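Local coordinates for protein tryptophan synthase alpha chain (Aquifex aeolicus, PDB 2EKC) that probably catalyses, as the alpha subunit of tryptophan synthase, the aldol cleavage of indoleglycerol phosphate to indole and glyceraldehyde 3-phosphate, at residues Y22-Y27 with Q65-V70; L117-G122 with K145-F150; D171-F176 with P208-F213; S235-L240 with N251-L256. One frame throughout, in Å; residues are numbered along the deposited sequence.

Contact 1. Residues Y22-Y27 with Q65-V70; sequences YLMVGY and QVAHEV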
loop_
_atom_site.group_PDB
_atom_site.type_symbol
_atom_site.label_atom_id
_atom_site.label_comp_id
_atom_site.label_asym_id
_atom_site.label_seq_id
_atom_site.Cartn_x
_atom_site.Cartn_y
_atom_site.Cartn_z
ATOM N N TYR A 22 -0.318 -5.095 -3.504
ATOM C CA TYR A 22 -1.516 -4.318 -3.759
ATOM C C TYR A 22 -2.482 -5.061 -4.679
ATOM O O TYR A 22 -2.125 -5.440 -5.797
ATOM C CB TYR A 22 -1.077 -2.968 -4.355
ATOM C CG TYR A 22 -2.157 -2.016 -4.824
ATOM C CD1 TYR A 22 -3.394 -1.938 -4.185
ATOM C CD2 TYR A 22 -1.912 -1.148 -5.892
ATOM C CE1 TYR A 22 -4.367 -1.020 -4.605
ATOM C CE2 TYR A 22 -2.871 -0.228 -6.317
ATOM C CZ TYR A 22 -4.095 -0.171 -5.672
ATOM O OH TYR A 22 -5.043 0.730 -6.108
ATOM N N LEU A 23 -3.699 -5.289 -4.185
ATOM C CA LEU A 23 -4.752 -5.960 -4.946
ATOM C C LEU A 23 -6.039 -5.157 -4.772
ATOM O O LEU A 23 -6.186 -4.424 -3.794
ATOM C CB LEU A 23 -4.970 -7.399 -4.446
ATOM C CG LEU A 23 -3.951 -8.475 -4.837
ATOM C CD1 LEU A 23 -4.285 -9.781 -4.118
ATOM C CD2 LEU A 23 -3.973 -8.678 -6.344
ATOM N N MET A 24 -6.962 -5.299 -5.716
ATOM C CA MET A 24 -8.234 -4.574 -5.682
ATOM C C MET A 24 -9.397 -5.452 -5.225
ATOM O O MET A 24 -9.589 -6.550 -5.739
ATOM C CB MET A 24 -8.546 -4.017 -7.078
ATOM C CG MET A 24 -9.843 -3.221 -7.166
ATOM S SD MET A 24 -9.691 -1.596 -6.395
ATOM C CE MET A 24 -8.521 -0.844 -7.498
ATOM N N VAL A 25 -10.177 -4.964 -4.266
ATOM C CA VAL A 25 -11.323 -5.728 -3.784
ATOM C C VAL A 25 -12.374 -5.772 -4.883
ATOM O O VAL A 25 -12.751 -4.734 -5.418
ATOM C CB VAL A 25 -11.981 -5.085 -2.544
ATOM C CG1 VAL A 25 -13.208 -5.905 -2.142
ATOM C CG2 VAL A 25 -10.989 -5.014 -1.387
ATOM N N GLY A 26 -12.832 -6.972 -5.228
ATOM C CA GLY A 26 -13.856 -7.097 -6.250
ATOM C C GLY A 26 -13.380 -7.352 -7.670
ATOM O O GLY A 26 -14.198 -7.454 -8.581
ATOM N N TYR A 27 -12.069 -7.450 -7.874
ATOM C CA TYR A 27 -11.532 -7.705 -9.213
ATOM C C TYR A 27 -10.809 -9.041 -9.271
ATOM O O TYR A 27 -9.902 -9.288 -8.479
ATOM C CB TYR A 27 -10.541 -6.614 -9.629
ATOM C CG TYR A 27 -9.913 -6.886 -10.980
ATOM C CD1 TYR A 27 -10.649 -6.725 -12.158
ATOM C CD2 TYR A 27 -8.600 -7.347 -11.081
ATOM C CE1 TYR A 27 -10.092 -7.019 -13.407
ATOM C CE2 TYR A 27 -8.029 -7.647 -12.327
ATOM C CZ TYR A 27 -8.784 -7.480 -13.484
ATOM O OH TYR A 27 -8.231 -7.777 -14.709
ATOM N N GLN A 65 -6.714 0.805 -13.276
ATOM C CA GLN A 65 -7.951 1.506 -13.603
ATOM C C GLN A 65 -9.010 0.500 -14.049
ATOM O O GLN A 65 -10.196 0.685 -13.781
ATOM C CB GLN A 65 -7.730 2.549 -14.704
ATOM C CG GLN A 65 -6.867 3.738 -14.275
ATOM C CD GLN A 65 -7.015 4.923 -15.214
ATOM O OE1 GLN A 65 -7.206 4.748 -16.417
ATOM N NE2 GLN A 65 -6.917 6.135 -14.671
ATOM N N VAL A 66 -8.587 -0.562 -14.733
ATOM C CA VAL A 66 -9.539 -1.583 -15.175
ATOM C C VAL A 66 -10.122 -2.264 -13.938
ATOM O O VAL A 66 -11.329 -2.496 -13.856
ATOM C CB VAL A 66 -8.871 -2.655 -16.069
ATOM C CG1 VAL A 66 -9.843 -3.819 -16.307
ATOM C CG2 VAL A 66 -8.460 -2.038 -17.399
ATOM N N ALA A 67 -9.259 -2.571 -12.973
ATOM C CA ALA A 67 -9.701 -3.213 -11.737
ATOM C C ALA A 67 -10.749 -2.339 -11.047
ATOM O O ALA A 67 -11.747 -2.840 -10.538
ATOM C CB ALA A 67 -8.509 -3.447 -10.804
ATOM N N HIS A 68 -10.522 -1.029 -11.034
ATOM C CA HIS A 68 -11.472 -0.105 -10.416
ATOM C C HIS A 68 -12.851 -0.234 -11.065
ATOM O O HIS A 68 -13.859 -0.470 -10.395
ATOM C CB HIS A 68 -10.990 1.340 -10.584
ATOM C CG HIS A 68 -10.020 1.790 -9.535
ATOM N ND1 HIS A 68 -10.422 2.207 -8.283
ATOM C CD2 HIS A 68 -8.674 1.930 -9.564
ATOM C CE1 HIS A 68 -9.364 2.590 -7.588
ATOM N NE2 HIS A 68 -8.290 2.433 -8.343
ATOM N N GLU A 69 -12.872 -0.067 -12.383
ATOM C CA GLU A 69 -14.099 -0.116 -13.168
ATOM C C GLU A 69 -14.873 -1.415 -13.009
ATOM O O GLU A 69 -16.080 -1.405 -12.741
ATOM C CB GLU A 69 -13.773 0.103 -14.648
ATOM C CG GLU A 69 -15.000 0.317 -15.520
ATOM C CD GLU A 69 -14.666 0.342 -16.997
ATOM O OE1 GLU A 69 -13.673 1.001 -17.367
ATOM O OE2 GLU A 69 -15.400 -0.293 -17.788
ATOM N N VAL A 70 -14.178 -2.533 -13.185
ATOM C CA VAL A 70 -14.804 -3.842 -13.070
ATOM C C VAL A 70 -15.385 -4.028 -11.668
ATOM O O VAL A 70 -16.543 -4.412 -11.518
ATOM C CB VAL A 70 -13.782 -4.963 -13.378
ATOM C CG1 VAL A 70 -14.406 -6.339 -13.126
ATOM C CG2 VAL A 70 -13.318 -4.848 -14.835
#
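Met24 lays its terminal methyl over the middle of the His68 imidazole, CE standing 3.3 Å above the ring plane in a CH-pi contact only 8° off the ring normal. The two side chains cross at about a right angle. SD follows over the same face, 4.4 Å from the ring centroid, which adds a Met-aromatic contact. A thioether bent at both chi2 (74°) and chi3 (66°) curls CE onto the ring, while nearer the backbone Met24 CB rests 3.8 Å from Ala67 CB. That alanine methyl also meets Tyr27: Ala67 CB lies above one face of the phenol ring, shifted toward the rim and 3.7 Å from Tyr27 CG. Ala67 CA joins it over that face in a second CH-pi contact. Val70 instead comes to the edge, its CB near the ring plane and 3.8 Å from Tyr27 CD1. In the TIM barrel this joins the end of strand 18-24, and the type II turn from Met24 to Tyr27 that follows it, to helix 62-73. Both imidazole nitrogens are hydrogen-bonded, ND1 to Phe54 N and NE2 to Asp60 OD2, so the ring is fixed in rotation. His68 thus probably helps position Asp60, a predicted proton acceptor, as a second-shell residue, with Met24 packed on its ring. Val238 of helix 235-242 touches both Tyr27 and Ala67.

Contact 2. Residues L117-G122 with K145-F150; sequences LSREKG and KYVLSF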
loop_
_atom_site.group_PDB
_atom_site.type_symbol
_atom_site.label_atom_id
_atom_site.label_comp_id
_atom_site.label_asym_id
_atom_site.label_seq_id
_atom_site.Cartn_x
_atom_site.Cartn_y
_atom_site.Cartn_z
ATOM N N LEU A 117 -14.985 3.349 11.127
ATOM C CA LEU A 117 -15.224 2.059 10.493
ATOM C C LEU A 117 -13.941 1.337 10.091
ATOM O O LEU A 117 -13.808 0.131 10.313
ATOM C CB LEU A 117 -16.128 2.236 9.270
ATOM C CG LEU A 117 -17.561 2.655 9.620
ATOM C CD1 LEU A 117 -18.327 3.012 8.362
ATOM C CD2 LEU A 117 -18.247 1.525 10.375
ATOM N N SER A 118 -13.006 2.066 9.490
ATOM C CA SER A 118 -11.738 1.470 9.062
ATOM C C SER A 118 -11.007 0.821 10.237
ATOM O O SER A 118 -10.539 -0.314 10.146
ATOM C CB SER A 118 -10.828 2.535 8.429
ATOM O OG SER A 118 -11.356 3.001 7.196
ATOM N N ARG A 119 -10.910 1.549 11.344
ATOM C CA ARG A 119 -10.223 1.029 12.519
ATOM C C ARG A 119 -10.916 -0.212 13.082
ATOM O O ARG A 119 -10.258 -1.175 13.467
ATOM C CB ARG A 119 -10.143 2.112 13.598
ATOM C CG ARG A 119 -9.234 1.767 14.764
ATOM C CD ARG A 119 -7.830 1.455 14.266
ATOM N NE ARG A 119 -6.857 1.332 15.348
ATOM C CZ ARG A 119 -5.613 0.891 15.183
ATOM N NH1 ARG A 119 -5.191 0.523 13.978
ATOM N NH2 ARG A 119 -4.787 0.824 16.218
ATOM N N GLU A 120 -12.244 -0.189 13.125
ATOM C CA GLU A 120 -12.995 -1.316 13.662
ATOM C C GLU A 120 -12.849 -2.592 12.835
ATOM O O GLU A 120 -12.985 -3.692 13.367
ATOM C CB GLU A 120 -14.478 -0.956 13.779
ATOM C CG GLU A 120 -14.749 0.311 14.581
ATOM C CD GLU A 120 -16.222 0.497 14.910
ATOM O OE1 GLU A 120 -17.075 0.078 14.098
ATOM O OE2 GLU A 120 -16.526 1.077 15.975
ATOM N N LYS A 121 -12.558 -2.448 11.543
ATOM C CA LYS A 121 -12.428 -3.612 10.669
ATOM C C LYS A 121 -11.002 -4.069 10.354
ATOM O O LYS A 121 -10.790 -4.805 9.392
ATOM C CB LYS A 121 -13.173 -3.362 9.355
ATOM C CG LYS A 121 -14.658 -3.089 9.517
ATOM C CD LYS A 121 -15.413 -4.320 9.966
ATOM C CE LYS A 121 -16.906 -4.035 10.058
ATOM N NZ LYS A 121 -17.679 -5.241 10.461
ATOM N N GLY A 122 -10.029 -3.637 11.148
ATOM C CA GLY A 122 -8.663 -4.082 10.928
ATOM C C GLY A 122 -7.704 -3.237 10.109
ATOM O O GLY A 122 -6.566 -3.654 9.889
ATOM N N LYS A 145 -6.740 10.692 15.791
ATOM C CA LYS A 145 -7.770 10.376 16.768
ATOM C C LYS A 145 -8.141 8.893 16.772
ATOM O O LYS A 145 -8.379 8.315 17.832
ATOM C CB LYS A 145 -9.017 11.220 16.490
ATOM C CG LYS A 145 -10.191 10.939 17.418
ATOM C CD LYS A 145 -11.394 11.787 17.039
ATOM C CE LYS A 145 -12.583 11.505 17.940
ATOM N NZ LYS A 145 -13.715 12.424 17.635
ATOM N N TYR A 146 -8.185 8.281 15.591
ATOM C CA TYR A 146 -8.544 6.869 15.474
ATOM C C TYR A 146 -7.339 5.948 15.345
ATOM O O TYR A 146 -7.472 4.766 15.024
ATOM C CB TYR A 146 -9.502 6.672 14.291
ATOM C CG TYR A 146 -10.867 7.281 14.534
ATOM C CD1 TYR A 146 -11.860 6.573 15.213
ATOM C CD2 TYR A 146 -11.143 8.590 14.149
ATOM C CE1 TYR A 146 -13.095 7.160 15.504
ATOM C CE2 TYR A 146 -12.369 9.187 14.435
ATOM C CZ TYR A 146 -13.340 8.467 15.113
ATOM O OH TYR A 146 -14.550 9.065 15.401
ATOM N N VAL A 147 -6.159 6.494 15.610
ATOM C CA VAL A 147 -4.928 5.719 15.550
ATOM C C VAL A 147 -4.771 4.980 14.223
ATOM O O VAL A 147 -4.573 3.762 14.187
ATOM C CB VAL A 147 -4.860 4.698 16.714
ATOM C CG1 VAL A 147 -3.457 4.130 16.832
ATOM C CG2 VAL A 147 -5.275 5.370 18.023
ATOM N N LEU A 148 -4.886 5.733 13.134
ATOM C CA LEU A 148 -4.713 5.204 11.786
ATOM C C LEU A 148 -3.435 5.866 11.272
ATOM O O LEU A 148 -3.329 7.092 11.246
ATOM C CB LEU A 148 -5.900 5.586 10.906
ATOM C CG LEU A 148 -7.202 4.863 11.240
ATOM C CD1 LEU A 148 -8.363 5.522 10.521
ATOM C CD2 LEU A 148 -7.074 3.398 10.846
ATOM N N SER A 149 -2.468 5.048 10.874
ATOM C CA SER A 149 -1.179 5.539 10.413
ATOM C C SER A 149 -1.230 6.349 9.117
ATOM O O SER A 149 -1.744 5.891 8.098
ATOM C CB SER A 149 -0.225 4.352 10.256
ATOM O OG SER A 149 1.120 4.769 10.230
ATOM N N PHE A 150 -0.688 7.560 9.168
ATOM C CA PHE A 150 -0.653 8.422 7.995
ATOM C C PHE A 150 0.624 8.130 7.202
ATOM O O PHE A 150 1.733 8.205 7.734
ATOM C CB PHE A 150 -0.676 9.898 8.407
ATOM C CG PHE A 150 -0.762 10.845 7.248
ATOM C CD1 PHE A 150 -1.951 10.994 6.544
ATOM C CD2 PHE A 150 0.355 11.568 6.838
ATOM C CE1 PHE A 150 -2.026 11.852 5.445
ATOM C CE2 PHE A 150 0.293 12.426 5.744
ATOM C CZ PHE A 150 -0.900 12.569 5.045
#
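The carbonyl oxygen of Val147 sits over the centre of the Arg119 guanidinium, 3.2 Å above its plane, instead of meeting an N-H of the group. Arg119 NH1 is 3.3 Å from Val147 O, but the angle is too poor for a hydrogen bond. The approach is probably electrostatic, a partial negative charge set against the face of a delocalised cation. Arg119 reaches this place with CG anti to the backbone N (chi1 -169°) and a bend at chi2, after which the rest of the chain runs extended. On the way it passes the preceding carbonyl, Arg119 CD lying 3.4 Å from Tyr146 O. The side chains themselves touch at the outer nitrogen, Arg119 NH2 lying 3.6 Å from Val147 CG1. Here two helix ends of the barrel meet. Helix 111-120 closes in a Schellman motif with Gly122 as C-prime residue, and the helix before strand 149-154 closes in another with Val147 at C-prime. Val147 carries positive phi (52°), unusual for a beta-branched residue, and Leu148 N bonds back to Met143 O. Deeper in the contact, Leu148 CD2 lies 4.0 Å from Arg119 CD, while its other methyl, CD1, meets Ser118 CB at 4.4 Å. The hydroxyl of Ser118 is taken up by Phe114 O in its own helix. Arg119 NH1 has further, weak partners in Ile123 O and, as a long ion pair, Asp124 OD1. Tyr146 sends its hydroxyl to Glu112, which also forms a salt bridge with Lys145.

Contact 3. Residues D171-F176 with P208-F213; sequences DEMTYF and PVVVGF
Pro208 O is gripped from the neighbouring strand by Thr174 N at 3.0 Å, with the donor in the carbonyl plane, and by a CA-H...O contact from Met173. Thr174 OG1 is a weak additional neighbour whose proton is not settled; Tyr201 OH is its stronger partner. From there the bonds alternate up the pair: Val210 N to Thr174 O at 3.0 Å, Phe176 N to Val210 O, and Gly212 N to Phe176 O at 3.1 Å. This is the parallel ladder between strands 174-177 and 209-212, sixth and seventh of the TIM barrel. Tyr175 and Val210 share the face that Phe8 of helix 3-14 reaches at Val210. Tyr175 CG lies anti to the backbone N (chi1 172°), and the ring beyond it meets Val210 CG2 at its edge, in plane, 3.6 Å from Tyr175 CD1. Met173 CE presses on Val210 CG2 at 3.5 Å, tighter than usual van der Waals contact. On the other face Phe176 CD1 meets Val209 CG2 at 3.6 Å, and Tyr201 of helix 192-204 stacks edge-to-face with Phe176. Gly212, without a side chain, lets Tyr175 OH lie 3.3 Å from its CA. A water bridges Tyr175 OH and, weakly, Phe213 N.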
loop_
_atom_site.group_PDB
_atom_site.type_symbol
_atom_site.label_atom_id
_atom_site.label_comp_id
_atom_site.label_asym_id
_atom_site.label_seq_id
_atom_site.Cartn_x
_atom_site.Cartn_y
_atom_site.Cartn_z
ATOM N N ASP A 171 3.720 8.663 10.376
ATOM C CA ASP A 171 3.645 8.088 11.710
ATOM C C ASP A 171 4.630 6.931 11.833
ATOM O O ASP A 171 5.327 6.805 12.839
ATOM C CB ASP A 171 2.233 7.562 12.008
ATOM C CG ASP A 171 1.215 8.673 12.170
ATOM O OD1 ASP A 171 1.464 9.595 12.972
ATOM O OD2 ASP A 171 0.159 8.615 11.502
ATOM N N GLU A 172 4.688 6.088 10.804
ATOM C CA GLU A 172 5.566 4.923 10.838
ATOM C C GLU A 172 6.324 4.620 9.547
ATOM O O GLU A 172 7.344 3.935 9.573
ATOM C CB GLU A 172 4.749 3.690 11.218
ATOM C CG GLU A 172 4.083 3.769 12.587
ATOM C CD GLU A 172 3.058 2.670 12.776
ATOM O OE1 GLU A 172 1.918 2.826 12.278
ATOM O OE2 GLU A 172 3.399 1.644 13.405
ATOM N N MET A 173 5.825 5.109 8.419
ATOM C CA MET A 173 6.488 4.836 7.150
ATOM C C MET A 173 6.111 5.830 6.061
ATOM O O MET A 173 5.137 6.576 6.189
ATOM C CB MET A 173 6.132 3.426 6.675
ATOM C CG MET A 173 4.656 3.270 6.329
ATOM S SD MET A 173 4.258 1.658 5.655
ATOM C CE MET A 173 4.962 1.792 4.036
ATOM N N THR A 174 6.887 5.817 4.982
ATOM C CA THR A 174 6.656 6.702 3.850
ATOM C C THR A 174 6.666 5.897 2.557
ATOM O O THR A 174 7.219 4.799 2.499
ATOM C CB THR A 174 7.748 7.790 3.740
ATOM O OG1 THR A 174 9.019 7.171 3.505
ATOM C CG2 THR A 174 7.820 8.611 5.019
ATOM N N TYR A 175 6.055 6.459 1.523
ATOM C CA TYR A 175 5.995 5.815 0.222
ATOM C C TYR A 175 6.454 6.774 -0.872
ATOM O O TYR A 175 5.917 7.872 -1.003
ATOM C CB TYR A 175 4.563 5.357 -0.092
ATOM C CG TYR A 175 4.413 4.848 -1.511
ATOM C CD1 TYR A 175 5.066 3.687 -1.927
ATOM C CD2 TYR A 175 3.682 5.567 -2.459
ATOM C CE1 TYR A 175 5.003 3.252 -3.255
ATOM C CE2 TYR A 175 3.613 5.142 -3.795
ATOM C CZ TYR A 175 4.281 3.984 -4.183
ATOM O OH TYR A 175 4.242 3.572 -5.500
ATOM N N PHE A 176 7.451 6.357 -1.648
ATOM C CA PHE A 176 7.951 7.166 -2.753
ATOM C C PHE A 176 7.693 6.438 -4.066
ATOM O O PHE A 176 7.784 5.214 -4.126
ATOM C CB PHE A 176 9.462 7.400 -2.638
ATOM C CG PHE A 176 9.845 8.542 -1.748
ATOM C CD1 PHE A 176 9.561 8.512 -0.389
ATOM C CD2 PHE A 176 10.518 9.642 -2.270
ATOM C CE1 PHE A 176 9.950 9.568 0.445
ATOM C CE2 PHE A 176 10.911 10.700 -1.447
ATOM C CZ PHE A 176 10.629 10.663 -0.091
ATOM N N PRO A 208 11.099 4.123 8.020
ATOM C CA PRO A 208 11.205 3.252 6.844
ATOM C C PRO A 208 10.533 3.829 5.605
ATOM O O PRO A 208 9.559 4.583 5.700
ATOM C CB PRO A 208 10.559 1.946 7.314
ATOM C CG PRO A 208 9.628 2.383 8.413
ATOM C CD PRO A 208 10.441 3.421 9.136
ATOM N N VAL A 209 11.064 3.479 4.442
ATOM C CA VAL A 209 10.514 3.968 3.191
ATOM C C VAL A 209 10.361 2.833 2.194
ATOM O O VAL A 209 11.263 2.013 2.038
ATOM C CB VAL A 209 11.412 5.082 2.580
ATOM C CG1 VAL A 209 12.843 4.580 2.405
ATOM C CG2 VAL A 209 10.846 5.534 1.236
ATOM N N VAL A 210 9.201 2.771 1.544
ATOM C CA VAL A 210 8.945 1.753 0.535
ATOM C C VAL A 210 8.855 2.459 -0.815
ATOM O O VAL A 210 8.401 3.604 -0.901
ATOM C CB VAL A 210 7.632 0.960 0.817
ATOM C CG1 VAL A 210 7.770 0.171 2.114
ATOM C CG2 VAL A 210 6.448 1.899 0.893
ATOM N N VAL A 211 9.308 1.783 -1.863
ATOM C CA VAL A 211 9.308 2.357 -3.202
ATOM C C VAL A 211 8.470 1.515 -4.153
ATOM O O VAL A 211 8.593 0.292 -4.186
ATOM C CB VAL A 211 10.754 2.461 -3.734
ATOM C CG1 VAL A 211 10.761 2.892 -5.190
ATOM C CG2 VAL A 211 11.533 3.452 -2.884
ATOM N N GLY A 212 7.624 2.178 -4.932
ATOM C CA GLY A 212 6.776 1.456 -5.858
ATOM C C GLY A 212 6.820 1.930 -7.296
ATOM O O GLY A 212 7.580 2.832 -7.652
ATOM N N PHE A 213 5.974 1.303 -8.107
ATOM C CA PHE A 213 5.838 1.569 -9.535
ATOM C C PHE A 213 6.945 0.917 -10.346
ATOM O O PHE A 213 8.128 1.179 -10.127
ATOM C CB PHE A 213 5.832 3.070 -9.842
ATOM C CG PHE A 213 5.600 3.374 -11.297
ATOM C CD1 PHE A 213 4.325 3.276 -11.847
ATOM C CD2 PHE A 213 6.666 3.685 -12.136
ATOM C CE1 PHE A 213 4.115 3.479 -13.212
ATOM C CE2 PHE A 213 6.467 3.890 -13.502
ATOM C CZ PHE A 213 5.189 3.786 -14.039
HETATM O O HOH W 1 3.389 0.738 -6.598
#

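Contact 4. Residues S235-L240 with N251-L256; sequences SALVKL and NLVKEL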
loop_
_atom_site.group_PDB
_atom_site.type_symbol
_atom_site.label_atom_id
_atom_site.label_comp_id
_atom_site.label_asym_id
_atom_site.label_seq_id
_atom_site.Cartn_x
_atom_site.Cartn_y
_atom_site.Cartn_z
ATOM N N SER A 235 0.354 -3.709 -10.094
ATOM C CA SER A 235 -0.103 -4.074 -11.430
ATOM C C SER A 235 0.213 -5.510 -11.823
ATOM O O SER A 235 -0.644 -6.202 -12.371
ATOM C CB SER A 235 0.457 -3.106 -12.479
ATOM O OG SER A 235 1.875 -3.093 -12.461
ATOM N N ALA A 236 1.429 -5.968 -11.541
ATOM C CA ALA A 236 1.812 -7.333 -11.891
ATOM C C ALA A 236 0.920 -8.368 -11.208
ATOM O O ALA A 236 0.610 -9.413 -11.785
ATOM C CB ALA A 236 3.269 -7.581 -11.526
ATOM N N LEU A 237 0.513 -8.083 -9.976
ATOM C CA LEU A 237 -0.344 -9.008 -9.245
ATOM C C LEU A 237 -1.763 -8.960 -9.801
ATOM O O LEU A 237 -2.394 -9.997 -10.011
ATOM C CB LEU A 237 -0.364 -8.655 -7.752
ATOM C CG LEU A 237 0.989 -8.525 -7.040
ATOM C CD1 LEU A 237 0.740 -8.246 -5.573
ATOM C CD2 LEU A 237 1.821 -9.806 -7.207
ATOM N N VAL A 238 -2.253 -7.749 -10.045
ATOM C CA VAL A 238 -3.602 -7.542 -10.557
ATOM C C VAL A 238 -3.825 -8.252 -11.893
ATOM O O VAL A 238 -4.874 -8.862 -12.115
ATOM C CB VAL A 238 -3.894 -6.026 -10.692
ATOM C CG1 VAL A 238 -5.211 -5.787 -11.406
ATOM C CG2 VAL A 238 -3.928 -5.405 -9.313
ATOM N N LYS A 239 -2.825 -8.189 -12.767
ATOM C CA LYS A 239 -2.893 -8.834 -14.079
ATOM C C LYS A 239 -3.208 -10.326 -13.941
ATOM O O LYS A 239 -4.107 -10.853 -14.607
ATOM C CB LYS A 239 -1.556 -8.653 -14.800
ATOM C CG LYS A 239 -1.414 -9.449 -16.085
ATOM C CD LYS A 239 -0.088 -9.133 -16.766
ATOM C CE LYS A 239 0.107 -9.998 -18.002
ATOM N NZ LYS A 239 1.207 -9.496 -18.869
ATOM N N LEU A 240 -2.466 -11.000 -13.071
ATOM C CA LEU A 240 -2.659 -12.427 -12.842
ATOM C C LEU A 240 -4.027 -12.703 -12.231
ATOM O O LEU A 240 -4.698 -13.666 -12.597
ATOM C CB LEU A 240 -1.552 -12.965 -11.933
ATOM C CG LEU A 240 -0.165 -12.950 -12.579
ATOM C CD1 LEU A 240 0.883 -13.398 -11.573
ATOM C CD2 LEU A 240 -0.171 -13.863 -13.812
ATOM N N ASN A 251 3.185 -17.809 -6.782
ATOM C CA ASN A 251 4.554 -18.079 -7.206
ATOM C C ASN A 251 5.326 -16.781 -7.398
ATOM O O ASN A 251 6.498 -16.689 -7.031
ATOM C CB ASN A 251 4.577 -18.874 -8.517
ATOM C CG ASN A 251 4.128 -20.312 -8.339
ATOM O OD1 ASN A 251 4.216 -20.873 -7.245
ATOM N ND2 ASN A 251 3.665 -20.926 -9.423
ATOM N N LEU A 252 4.669 -15.781 -7.979
ATOM C CA LEU A 252 5.304 -14.489 -8.217
ATOM C C LEU A 252 5.655 -13.790 -6.904
ATOM O O LEU A 252 6.735 -13.216 -6.767
ATOM C CB LEU A 252 4.389 -13.591 -9.056
ATOM C CG LEU A 252 4.892 -12.169 -9.339
ATOM C CD1 LEU A 252 6.232 -12.220 -10.068
ATOM C CD2 LEU A 252 3.859 -11.417 -10.173
ATOM N N VAL A 253 4.743 -13.841 -5.940
ATOM C CA VAL A 253 4.982 -13.214 -4.642
ATOM C C VAL A 253 6.146 -13.908 -3.935
ATOM O O VAL A 253 6.969 -13.258 -3.288
ATOM C CB VAL A 253 3.724 -13.286 -3.746
ATOM C CG1 VAL A 253 4.074 -12.889 -2.309
ATOM C CG2 VAL A 253 2.645 -12.364 -4.297
ATOM N N LYS A 254 6.210 -15.228 -4.067
ATOM C CA LYS A 254 7.276 -16.000 -3.445
ATOM C C LYS A 254 8.622 -15.601 -4.039
ATOM O O LYS A 254 9.606 -15.444 -3.321
ATOM C CB LYS A 254 7.033 -17.496 -3.654
ATOM C CG LYS A 254 8.055 -18.392 -2.979
ATOM C CD LYS A 254 7.603 -19.850 -2.981
ATOM C CE LYS A 254 7.494 -20.401 -4.393
ATOM N NZ LYS A 254 7.016 -21.813 -4.413
ATOM N N GLU A 255 8.654 -15.430 -5.357
ATOM C CA GLU A 255 9.875 -15.047 -6.052
ATOM C C GLU A 255 10.320 -13.622 -5.710
ATOM O O GLU A 255 11.506 -13.370 -5.494
ATOM C CB GLU A 255 9.679 -15.195 -7.562
ATOM C CG GLU A 255 10.829 -14.662 -8.389
ATOM C CD GLU A 255 10.875 -15.274 -9.769
ATOM O OE1 GLU A 255 9.811 -15.344 -10.426
ATOM O OE2 GLU A 255 11.976 -15.682 -10.198
ATOM N N LEU A 256 9.371 -12.692 -5.669
ATOM C CA LEU A 256 9.687 -11.306 -5.335
ATOM C C LEU A 256 10.299 -11.242 -3.940
ATOM O O LEU A 256 11.297 -10.559 -3.714
ATOM C CB LEU A 256 8.421 -10.448 -5.377
ATOM C CG LEU A 256 7.760 -10.266 -6.745
ATOM C CD1 LEU A 256 6.460 -9.479 -6.595
ATOM C CD2 LEU A 256 8.723 -9.541 -7.676
#
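Leu252 turns CG anti to its backbone N (chi1 177°) and Leu237 turns CG anti to its carbonyl carbon; chi1 sets each CG, and chi2 (59° in Leu252) then sets the methyls between the helices. There one methyl, Leu252 CD2, does most of the work. Leu240 CD1 comes within 3.8 Å of Leu252 CD2, Leu237 CD2 within 3.9 Å and Ala236 CB within 4.1 Å, so that three side chains of 235-240 converge on a single carbon. Leu237 and Leu240 each cross Leu252 obliquely. Leu237 CD2 has a second partner, Val253 CG2 at 4.0 Å, and these two side chains stand at about a right angle to each other. The segments run nearly antiparallel, at 159°, with their axes no closer than 11.0 Å, and the CA atoms of Leu237 and Leu252 remain 7.9 Å apart. Both helices follow the eighth strand, 230-233, of the TIM barrel: the short helix 235-242, then helix 246-258, which packs on the barrel wall through Val253 against Leu19. In relatives of this enzyme the N-terminal end of the short helix faces the substrate phosphate, and the same is probable here. Leu237 also touches Leu23 and Ser21 of strand 18-24, placing its helix against the first strand. Methyl meets methyl throughout, at ordinary van der Waals distances, and the contact therefore rests on dispersion and burial of apolar surface; no hydrogen bond or salt bridge joins 235-240 to 251-256, so their mutual rotation probably depends on the fit of the side chains.

Overall arrangement
All four contacts belong to one TIM barrel but sample it at different depths. Contact 3 is the buried one, a strand-to-strand ladder in the barrel wall held mainly by backbone hydrogen bonds; the others are partly buried, contact 1 joining a strand end and turn to a helix, contact 2 two helix ends, contact 4 two helices. Contacts 1 and 4 touch where strand 18-24 meets helix 235-242, but contact 1 uses flat rings near the predicted catalytic acids whereas contact 4 is aliphatic throughout. Contacts 2 and 3 lie on neighbouring strands, 149-154 and 174-177, linked by probable hydrogen bonds from Phe150 N to Asp171 and between Ser149 and Glu172. Contact 2 alone sets a charged side chain against carbonyls, away from the annotated sites.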